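NAD(P)-dependent oxidoreductase (Pseudomonas putida, PDB 7A3W) probably uses NADPH to reduce imines, serving as a multifunctional biocatalyst for conjugate reduction and reductive amination. Local coordinates at residues B[228-233]-B[285-290]; B[241-246]-B[275-280]. All coordinates share one frame; numbering follows the deposited sequence.

Both interactions lie in the helical C-terminal domain, their centres about 13 Å apart. Interaction 1 packs the end of helix 205-232 against the turn that leads into helix 289-293 and against that helix itself; interaction 2 joins the start of helix 242-258 to the end of helix 264-278. Interaction 1 is partly buried and mixes a stacked ion pair with a methyl on a phenylalanine ring. Interaction 2 is the more buried and smaller of the two, and a single amide-carboxylate hydrogen bond rims its aliphatic part. They meet directly: Leu289 CD1 sits 3.5 Å from Ala276 CB, and Ile286 CD1 lies against His245 CG. Both also touch the second subunit.

Interaction 1: residues B[228-233]-B[285-290]; sequences DRIAAS and DIASLF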
ATOM      1  N   ASP B 228       7.424 -14.778   0.140  1.00 20.68           N
ATOM      2  CA  ASP B 228       7.935 -16.124   0.529  1.00 20.82           C
ATOM      3  C   ASP B 228       7.358 -17.187  -0.410  1.00 22.98           C
ATOM      4  O   ASP B 228       8.122 -18.074  -0.864  1.00 22.36           O
ATOM      5  CB  ASP B 228       7.691 -16.412   1.997  1.00 21.88           C
ATOM      6  CG  ASP B 228       8.535 -15.567   2.934  1.00 24.50           C
ATOM      7  OD1 ASP B 228       9.419 -14.827   2.455  1.00 25.68           O
ATOM      8  OD2 ASP B 228       8.298 -15.655   4.133  1.00 28.51           O
ATOM      9  N   ARG B 229       6.085 -17.077  -0.773  1.00 22.93           N
ATOM     10  CA  ARG B 229       5.449 -18.012  -1.731  1.00 24.00           C
ATOM     11  C   ARG B 229       6.068 -17.873  -3.123  1.00 25.24           C
ATOM     12  O   ARG B 229       6.265 -18.917  -3.760  1.00 25.36           O
ATOM     13  CB  ARG B 229       3.940 -17.785  -1.803  1.00 23.52           C
ATOM     14  CG  ARG B 229       3.198 -18.413  -0.637  1.00 23.13           C
ATOM     15  CD  ARG B 229       1.727 -18.100  -0.755  1.00 24.55           C
ATOM     16  NE  ARG B 229       0.890 -18.716   0.246  1.00 24.91           N
ATOM     17  CZ  ARG B 229       0.445 -19.973   0.199  1.00 26.94           C
ATOM     18  NH1 ARG B 229       0.784 -20.775  -0.800  1.00 26.34           N
ATOM     19  NH2 ARG B 229      -0.330 -20.425   1.169  1.00 25.92           N
ATOM     20  N   ILE B 230       6.305 -16.651  -3.608  1.00 23.09           N
ATOM     21  CA  ILE B 230       6.866 -16.406  -4.973  1.00 23.31           C
ATOM     22  C   ILE B 230       8.295 -16.967  -5.007  1.00 25.14           C
ATOM     23  O   ILE B 230       8.636 -17.640  -5.967  1.00 22.95           O
ATOM     24  CB  ILE B 230       6.793 -14.914  -5.366  1.00 23.49           C
ATOM     25  CG1 ILE B 230       5.343 -14.428  -5.488  1.00 23.12           C
ATOM     26  CG2 ILE B 230       7.572 -14.634  -6.641  1.00 24.35           C
ATOM     27  CD1 ILE B 230       5.167 -12.919  -5.324  1.00 23.62           C
ATOM     28  N   ALA B 231       9.069 -16.756  -3.943  1.00 25.67           N
ATOM     29  CA  ALA B 231      10.447 -17.278  -3.808  1.00 26.64           C
ATOM     30  C   ALA B 231      10.418 -18.805  -3.938  1.00 29.53           C
ATOM     31  O   ALA B 231      11.337 -19.341  -4.575  1.00 27.22           O
ATOM     32  CB  ALA B 231      11.061 -16.870  -2.494  1.00 24.13           C
ATOM     33  N   ALA B 232       9.419 -19.463  -3.326  1.00 27.70           N
ATOM     34  CA  ALA B 232       9.300 -20.937  -3.251  1.00 28.40           C
ATOM     35  C   ALA B 232       8.491 -21.479  -4.439  1.00 29.02           C
ATOM     36  O   ALA B 232       8.383 -22.695  -4.550  1.00 33.31           O
ATOM     37  CB  ALA B 232       8.687 -21.332  -1.939  1.00 30.48           C
ATOM     38  N   SER B 233       7.967 -20.612  -5.308  1.00 30.25           N
ATOM     39  CA  SER B 233       6.952 -20.978  -6.323  1.00 33.01           C
ATOM     40  C   SER B 233       5.873 -21.874  -5.683  1.00 32.95           C
ATOM     41  O   SER B 233       5.477 -22.886  -6.279  1.00 36.04           O
ATOM     42  CB  SER B 233       7.626 -21.628  -7.485  1.00 36.26           C
ATOM     43  OG  SER B 233       6.727 -21.712  -8.565  1.00 36.56           O
ATOM     44  N   ASP B 285      -3.273 -19.567  -4.482  1.00 20.04           N
ATOM     45  CA  ASP B 285      -3.022 -18.367  -3.651  1.00 20.36           C
ATOM     46  C   ASP B 285      -2.895 -17.130  -4.548  1.00 20.01           C
ATOM     47  O   ASP B 285      -2.446 -17.232  -5.714  1.00 20.02           O
ATOM     48  CB  ASP B 285      -1.752 -18.538  -2.826  1.00 19.19           C
ATOM     49  CG  ASP B 285      -1.590 -17.491  -1.738  1.00 20.45           C
ATOM     50  OD1 ASP B 285      -2.180 -17.690  -0.650  1.00 19.34           O
ATOM     51  OD2 ASP B 285      -0.878 -16.486  -1.990  1.00 20.17           O
ATOM     52  N   ILE B 286      -3.235 -15.979  -3.989  1.00 19.26           N
ATOM     53  CA  ILE B 286      -3.202 -14.669  -4.688  1.00 18.42           C
ATOM     54  C   ILE B 286      -1.764 -14.336  -5.098  1.00 18.04           C
ATOM     55  O   ILE B 286      -1.621 -13.608  -6.076  1.00 19.11           O
ATOM     56  CB  ILE B 286      -3.857 -13.567  -3.824  1.00 18.93           C
ATOM     57  CG1 ILE B 286      -4.175 -12.324  -4.667  1.00 20.29           C
ATOM     58  CG2 ILE B 286      -3.031 -13.245  -2.575  1.00 18.69           C
ATOM     59  CD1 ILE B 286      -5.298 -12.540  -5.636  1.00 21.72           C
ATOM     60  N   ALA B 287      -0.749 -14.870  -4.421  1.00 18.68           N
ATOM     61  CA  ALA B 287       0.666 -14.662  -4.806  1.00 19.11           C
ATOM     62  C   ALA B 287       0.893 -15.121  -6.259  1.00 19.11           C
ATOM     63  O   ALA B 287       1.769 -14.568  -6.907  1.00 18.63           O
ATOM     64  CB  ALA B 287       1.591 -15.340  -3.828  1.00 19.28           C
ATOM     65  N   SER B 288       0.103 -16.061  -6.777  1.00 19.61           N
ATOM     66  CA  SER B 288       0.256 -16.600  -8.155  1.00 19.75           C
ATOM     67  C   SER B 288       0.106 -15.478  -9.195  1.00 20.04           C
ATOM     68  O   SER B 288       0.496 -15.698 -10.343  1.00 18.02           O
ATOM     69  CB  SER B 288      -0.720 -17.720  -8.396  1.00 21.20           C
ATOM     70  OG  SER B 288      -2.053 -17.242  -8.431  1.00 22.70           O
ATOM     71  N   LEU B 289      -0.486 -14.334  -8.832  1.00 20.72           N
ATOM     72  CA  LEU B 289      -0.623 -13.198  -9.781  1.00 19.85           C
ATOM     73  C   LEU B 289       0.771 -12.774 -10.276  1.00 19.60           C
ATOM     74  O   LEU B 289       0.875 -12.389 -11.432  1.00 17.27           O
ATOM     75  CB  LEU B 289      -1.314 -12.015  -9.109  1.00 21.62           C
ATOM     76  CG  LEU B 289      -2.813 -11.891  -9.341  1.00 20.26           C
ATOM     77  CD1 LEU B 289      -3.553 -13.162  -8.957  1.00 20.99           C
ATOM     78  CD2 LEU B 289      -3.337 -10.705  -8.559  1.00 20.11           C
ATOM     79  N   PHE B 290       1.808 -12.875  -9.439  1.00 19.94           N
ATOM     80  CA  PHE B 290       3.189 -12.520  -9.843  1.00 20.73           C
ATOM     81  C   PHE B 290       3.569 -13.305 -11.103  1.00 20.42           C
ATOM     82  O   PHE B 290       4.077 -12.694 -12.047  1.00 19.42           O
ATOM     83  CB  PHE B 290       4.187 -12.786  -8.726  1.00 21.59           C
ATOM     84  CG  PHE B 290       5.609 -12.444  -9.065  1.00 22.07           C
ATOM     85  CD1 PHE B 290       6.421 -13.351  -9.730  1.00 23.38           C
ATOM     86  CD2 PHE B 290       6.163 -11.234  -8.681  1.00 21.60           C
ATOM     87  CE1 PHE B 290       7.744 -13.052 -10.007  1.00 24.10           C
ATOM     88  CE2 PHE B 290       7.491 -10.935  -8.949  1.00 21.69           C
ATOM     89  CZ  PHE B 290       8.284 -11.846  -9.604  1.00 23.29           C
TER
HETATM   90  O   HOH W   1      -1.072 -16.765   1.427  1.00 28.23           O
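Ile230 and Phe290 form the tight half of this contact, in which the end of helix 205-232 packs on the Asx turn at Asp285 and on helix 289-293. Ile230 CG2 sits over one face of the Phe290 ring as a CH-pi contact, 3.7 Å from the centroid and displaced toward CD1. CD1 of the isoleucine rests on Phe290 CB at 3.5 Å, while its CG1 lies against Ala287. Phe290 CG is anti to the backbone N (chi1 -180°), which sends it toward the isoleucine.

The polar half is watered, with no direct hydrogen bond across it. The Asp285 carboxylate stacks on the Arg229 guanidinium, their planes 14° apart, with OD1 3.4 Å from NE. No N-H points at that oxygen, so the salt bridge acts through charge alone, and a water links the same two atoms, weakly on the NE side. The outer nitrogens of Arg229 turn elsewhere, NH1 to Asp234 O and NH2 to Glu238. A leucine at Arg229 would probably leave Asp285 and Glu238 without this positive partner and Asp234 O without this donor. Asp285 is held by its own turn: OD2 takes the Ala287 N-H at 2.9 Å, on its anti side and 31° out of the carboxylate plane.

Interaction 2: residues B[241-246]-B[275-280]; sequences SVDVHV and MAQTAG. With NDP (NADPH dihydro-nicotinamide-adenine-dinucleotide phosphate), chain C.
Ala276 is the first residue of 275-280 to meet helix 242-258: its CB lies 4.3 Å from Val242 CG1, a light aliphatic touch. Ala292 of helix 289-293 also packs on this alanine.

Gln277 comes next and carries most of the contact. Its CG is anti to the carbonyl carbon (chi1 -68°), and the chain runs extended from there toward the other helix. On the way CG passes Val242 CG1 at 3.8 Å. At its end NE2 gives a hydrogen bond to Asp243 OD1, 2.8 Å long with an N-H...O angle of 158°. The acceptor lies near the amide plane, but the donor meets OD1 on the anti side, and the two flat groups are turned 60° from each other. Val246 approaches the same amide tip to tip, with CG2 3.7 Å from NE2, so the polar head rests against a methyl group as well as the carboxylate. Gly280 then ends helix 264-278 as the C-prime residue of a Schellman motif, its N bonded to Gln277 O.

Across the contact, Ser241 caps helix 242-258 by taking the Val244 N-H on OG. Val244 itself faces away from Gln277, placing CG2 3.4 Å from O2A of the NADPH. Asn38, Arg39 and Ser40 of the second subunit also bind this NADPH, so the capped helix start forms one wall of a cofactor pocket built between two subunits.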
ATOM      1  N   SER B 241      -8.444 -18.628  -2.517  1.00 20.64           N
ATOM      2  CA  SER B 241      -8.174 -18.802  -3.956  1.00 18.67           C
ATOM      3  C   SER B 241      -8.247 -17.458  -4.678  1.00 17.65           C
ATOM      4  O   SER B 241      -9.013 -16.579  -4.285  1.00 18.64           O
ATOM      5  CB  SER B 241      -9.133 -19.774  -4.574  1.00 18.37           C
ATOM      6  OG  SER B 241     -10.433 -19.231  -4.579  1.00 19.42           O
ATOM      7  N   VAL B 242      -7.545 -17.351  -5.793  1.00 17.21           N
ATOM      8  CA  VAL B 242      -7.794 -16.245  -6.760  1.00 17.91           C
ATOM      9  C   VAL B 242      -9.312 -16.126  -7.021  1.00 19.21           C
ATOM     10  O   VAL B 242      -9.831 -15.000  -7.045  1.00 16.90           O
ATOM     11  CB  VAL B 242      -6.972 -16.464  -8.035  1.00 19.25           C
ATOM     12  CG1 VAL B 242      -7.398 -15.523  -9.135  1.00 20.17           C
ATOM     13  CG2 VAL B 242      -5.478 -16.361  -7.740  1.00 19.22           C
ATOM     14  N   ASP B 243     -10.031 -17.232  -7.233  1.00 20.16           N
ATOM     15  CA  ASP B 243     -11.460 -17.163  -7.640  1.00 20.96           C
ATOM     16  C   ASP B 243     -12.284 -16.459  -6.544  1.00 20.27           C
ATOM     17  O   ASP B 243     -13.152 -15.660  -6.848  1.00 18.30           O
ATOM     18  CB  ASP B 243     -12.000 -18.559  -7.935  1.00 22.86           C
ATOM     19  CG  ASP B 243     -11.507 -19.158  -9.240  1.00 24.85           C
ATOM     20  OD1 ASP B 243     -11.070 -18.406 -10.126  1.00 25.32           O
ATOM     21  OD2 ASP B 243     -11.543 -20.382  -9.340  1.00 28.65           O
ATOM     22  N   VAL B 244     -11.986 -16.716  -5.273  1.00 18.77           N
ATOM     23  CA  VAL B 244     -12.716 -16.087  -4.141  1.00 20.62           C
ATOM     24  C   VAL B 244     -12.310 -14.607  -4.054  1.00 18.54           C
ATOM     25  O   VAL B 244     -13.208 -13.752  -3.847  1.00 18.16           O
ATOM     26  CB  VAL B 244     -12.502 -16.902  -2.853  1.00 21.00           C
ATOM     27  CG1 VAL B 244     -12.948 -16.159  -1.613  1.00 22.16           C
ATOM     28  CG2 VAL B 244     -13.205 -18.260  -2.962  1.00 23.34           C
ATOM     29  N   HIS B 245     -11.034 -14.271  -4.270  1.00 16.75           N
ATOM     30  CA  HIS B 245     -10.572 -12.864  -4.364  1.00 16.36           C
ATOM     31  C   HIS B 245     -11.378 -12.138  -5.448  1.00 16.43           C
ATOM     32  O   HIS B 245     -11.845 -11.008  -5.212  1.00 17.92           O
ATOM     33  CB  HIS B 245      -9.077 -12.771  -4.689  1.00 16.37           C
ATOM     34  CG  HIS B 245      -8.181 -12.964  -3.510  1.00 15.53           C
ATOM     35  ND1 HIS B 245      -7.737 -14.195  -3.116  1.00 17.86           N
ATOM     36  CD2 HIS B 245      -7.608 -12.072  -2.680  1.00 16.15           C
ATOM     37  CE1 HIS B 245      -6.959 -14.071  -2.043  1.00 17.40           C
ATOM     38  NE2 HIS B 245      -6.848 -12.778  -1.773  1.00 17.48           N
ATOM     39  N   VAL B 246     -11.595 -12.789  -6.581  1.00 15.87           N
ATOM     40  CA  VAL B 246     -12.302 -12.112  -7.700  1.00 16.25           C
ATOM     41  C   VAL B 246     -13.755 -11.872  -7.268  1.00 18.02           C
ATOM     42  O   VAL B 246     -14.271 -10.742  -7.463  1.00 19.56           O
ATOM     43  CB  VAL B 246     -12.192 -12.922  -9.003  1.00 16.58           C
ATOM     44  CG1 VAL B 246     -13.154 -12.397 -10.062  1.00 16.94           C
ATOM     45  CG2 VAL B 246     -10.784 -12.853  -9.555  1.00 16.79           C
ATOM     46  N   MET B 275      -6.030 -12.285 -15.405  1.00 25.95           N
ATOM     47  CA  MET B 275      -4.787 -12.863 -15.991  1.00 26.41           C
ATOM     48  C   MET B 275      -4.513 -14.222 -15.353  1.00 24.84           C
ATOM     49  O   MET B 275      -4.270 -15.177 -16.085  1.00 24.47           O
ATOM     50  CB  MET B 275      -3.559 -11.998 -15.723  1.00 27.81           C
ATOM     51  CG  MET B 275      -3.245 -10.992 -16.784  1.00 30.97           C
ATOM     52  SD  MET B 275      -1.886  -9.934 -16.206  1.00 30.39           S
ATOM     53  CE  MET B 275      -2.441  -8.440 -17.016  1.00 31.44           C
ATOM     54  N   ALA B 276      -4.520 -14.293 -14.020  1.00 22.30           N
ATOM     55  CA  ALA B 276      -4.221 -15.523 -13.269  1.00 24.17           C
ATOM     56  C   ALA B 276      -5.285 -16.587 -13.558  1.00 23.44           C
ATOM     57  O   ALA B 276      -4.907 -17.751 -13.820  1.00 24.05           O
ATOM     58  CB  ALA B 276      -4.077 -15.214 -11.798  1.00 24.10           C
ATOM     59  N   GLN B 277      -6.564 -16.216 -13.556  1.00 22.36           N
ATOM     60  CA  GLN B 277      -7.671 -17.180 -13.831  1.00 24.56           C
ATOM     61  C   GLN B 277      -7.497 -17.767 -15.242  1.00 25.46           C
ATOM     62  O   GLN B 277      -7.604 -19.010 -15.396  1.00 23.43           O
ATOM     63  CB  GLN B 277      -9.035 -16.511 -13.705  1.00 24.80           C
ATOM     64  CG  GLN B 277      -9.407 -16.103 -12.282  1.00 24.59           C
ATOM     65  CD  GLN B 277     -10.783 -15.483 -12.249  1.00 25.34           C
ATOM     66  OE1 GLN B 277     -11.098 -14.590 -13.027  1.00 25.17           O
ATOM     67  NE2 GLN B 277     -11.620 -15.958 -11.349  1.00 23.75           N
ATOM     68  N   THR B 278      -7.257 -16.897 -16.218  1.00 28.29           N
ATOM     69  CA  THR B 278      -7.036 -17.246 -17.649  1.00 32.21           C
ATOM     70  C   THR B 278      -5.907 -18.273 -17.751  1.00 29.52           C
ATOM     71  O   THR B 278      -5.965 -19.115 -18.662  1.00 30.04           O
ATOM     72  CB  THR B 278      -6.700 -15.991 -18.472  1.00 34.75           C
ATOM     73  OG1 THR B 278      -7.857 -15.166 -18.396  1.00 36.92           O
ATOM     74  CG2 THR B 278      -6.358 -16.266 -19.919  1.00 38.46           C
ATOM     75  N   ALA B 279      -4.908 -18.193 -16.869  1.00 27.43           N
ATOM     76  CA  ALA B 279      -3.715 -19.063 -16.887  1.00 27.07           C
ATOM     77  C   ALA B 279      -3.973 -20.321 -16.041  1.00 26.67           C
ATOM     78  O   ALA B 279      -3.011 -21.053 -15.798  1.00 27.01           O
ATOM     79  CB  ALA B 279      -2.517 -18.283 -16.401  1.00 28.68           C
ATOM     80  N   GLY B 280      -5.208 -20.536 -15.571  1.00 24.04           N
ATOM     81  CA  GLY B 280      -5.594 -21.746 -14.816  1.00 23.10           C
ATOM     82  C   GLY B 280      -5.137 -21.682 -13.365  1.00 23.83           C
ATOM     83  O   GLY B 280      -4.834 -22.757 -12.773  1.00 23.60           O
TER
HETATM   84  PA  NDP C 301     -14.492 -20.920  -0.115  1.00 17.81           P
HETATM   85  O1A NDP C 301     -13.369 -21.692   0.491  1.00 16.93           O
HETATM   86  O2A NDP C 301     -14.793 -20.952  -1.599  1.00 17.79           O
HETATM   87  O5B NDP C 301     -15.806 -21.429   0.623  1.00 18.25           O
HETATM   88  C5B NDP C 301     -17.110 -21.047   0.138  1.00 18.53           C
HETATM   89  C4B NDP C 301     -18.151 -21.665   1.029  1.00 18.90           C
HETATM   90  O4B NDP C 301     -19.470 -21.283   0.544  1.00 19.44           O
HETATM   91  C3B NDP C 301     -18.153 -23.201   1.084  1.00 20.00           C
HETATM   92  O3B NDP C 301     -18.577 -23.685   2.352  1.00 18.85           O
HETATM   93  C2B NDP C 301     -19.214 -23.525   0.046  1.00 19.82           C
HETATM   94  O2B NDP C 301     -19.795 -24.808   0.243  1.00 20.41           O
HETATM   95  C1B NDP C 301     -20.226 -22.442   0.379  1.00 21.23           C
HETATM   96  N9A NDP C 301     -21.235 -22.245  -0.653  1.00 21.37           N
HETATM   97  C8A NDP C 301     -21.100 -21.847  -1.955  1.00 23.55           C
HETATM   98  N7A NDP C 301     -22.234 -21.834  -2.612  1.00 21.94           N
HETATM   99  C5A NDP C 301     -23.172 -22.226  -1.675  1.00 23.76           C
HETATM  100  C6A NDP C 301     -24.563 -22.399  -1.735  1.00 24.23           C
HETATM  101  N6A NDP C 301     -25.286 -22.198  -2.835  1.00 26.61           N
HETATM  102  N1A NDP C 301     -25.188 -22.794  -0.599  1.00 29.21           N
HETATM  103  C2A NDP C 301     -24.470 -22.991   0.514  1.00 26.76           C
HETATM  104  N3A NDP C 301     -23.153 -22.879   0.680  1.00 27.09           N
HETATM  105  C4A NDP C 301     -22.564 -22.485  -0.463  1.00 22.28           C
HETATM  106  O3  NDP C 301     -14.478 -19.406   0.385  1.00 16.97           O
HETATM  107  PN  NDP C 301     -13.759 -18.713   1.645  1.00 17.05           P
HETATM  108  O1N NDP C 301     -13.924 -19.534   2.874  1.00 17.63           O
HETATM  109  O2N NDP C 301     -12.383 -18.368   1.239  1.00 15.36           O
HETATM  110  O5D NDP C 301     -14.576 -17.349   1.745  1.00 17.15           O
HETATM  111  C5D NDP C 301     -15.871 -17.332   2.372  1.00 17.42           C
HETATM  112  C4D NDP C 301     -16.316 -15.911   2.529  1.00 16.49           C
HETATM  113  O4D NDP C 301     -15.453 -15.252   3.483  1.00 16.97           O
HETATM  114  C3D NDP C 301     -16.327 -15.039   1.263  1.00 16.03           C
HETATM  115  O3D NDP C 301     -17.446 -14.178   1.306  1.00 14.79           O
HETATM  116  C2D NDP C 301     -15.006 -14.278   1.355  1.00 16.54           C
HETATM  117  O2D NDP C 301     -14.966 -13.048   0.620  1.00 16.83           O
HETATM  118  C1D NDP C 301     -14.917 -14.087   2.870  1.00 17.26           C
HETATM  119  N1N NDP C 301     -13.506 -13.898   3.302  1.00 18.75           N
HETATM  120  C2N NDP C 301     -12.546 -14.861   3.098  1.00 19.19           C
HETATM  121  C3N NDP C 301     -11.219 -14.635   3.420  1.00 20.16           C
HETATM  122  C7N NDP C 301     -10.126 -15.646   3.164  1.00 22.28           C
HETATM  123  O7N NDP C 301      -8.962 -15.276   3.379  1.00 18.80           O
HETATM  124  N7N NDP C 301     -10.404 -16.869   2.694  1.00 20.36           N
HETATM  125  C4N NDP C 301     -10.855 -13.349   4.067  1.00 22.43           C
HETATM  126  C5N NDP C 301     -11.992 -12.516   4.431  1.00 21.87           C
HETATM  127  C6N NDP C 301     -13.166 -12.697   3.878  1.00 20.39           C
HETATM  128  P2B NDP C 301     -19.080 -26.058  -0.556  1.00 21.70           P
HETATM  129  O1X NDP C 301     -20.143 -27.126  -0.678  1.00 26.11           O
HETATM  130  O2X NDP C 301     -18.636 -25.546  -1.890  1.00 25.85           O
HETATM  131  O3X NDP C 301     -17.940 -26.451   0.377  1.00 19.88           O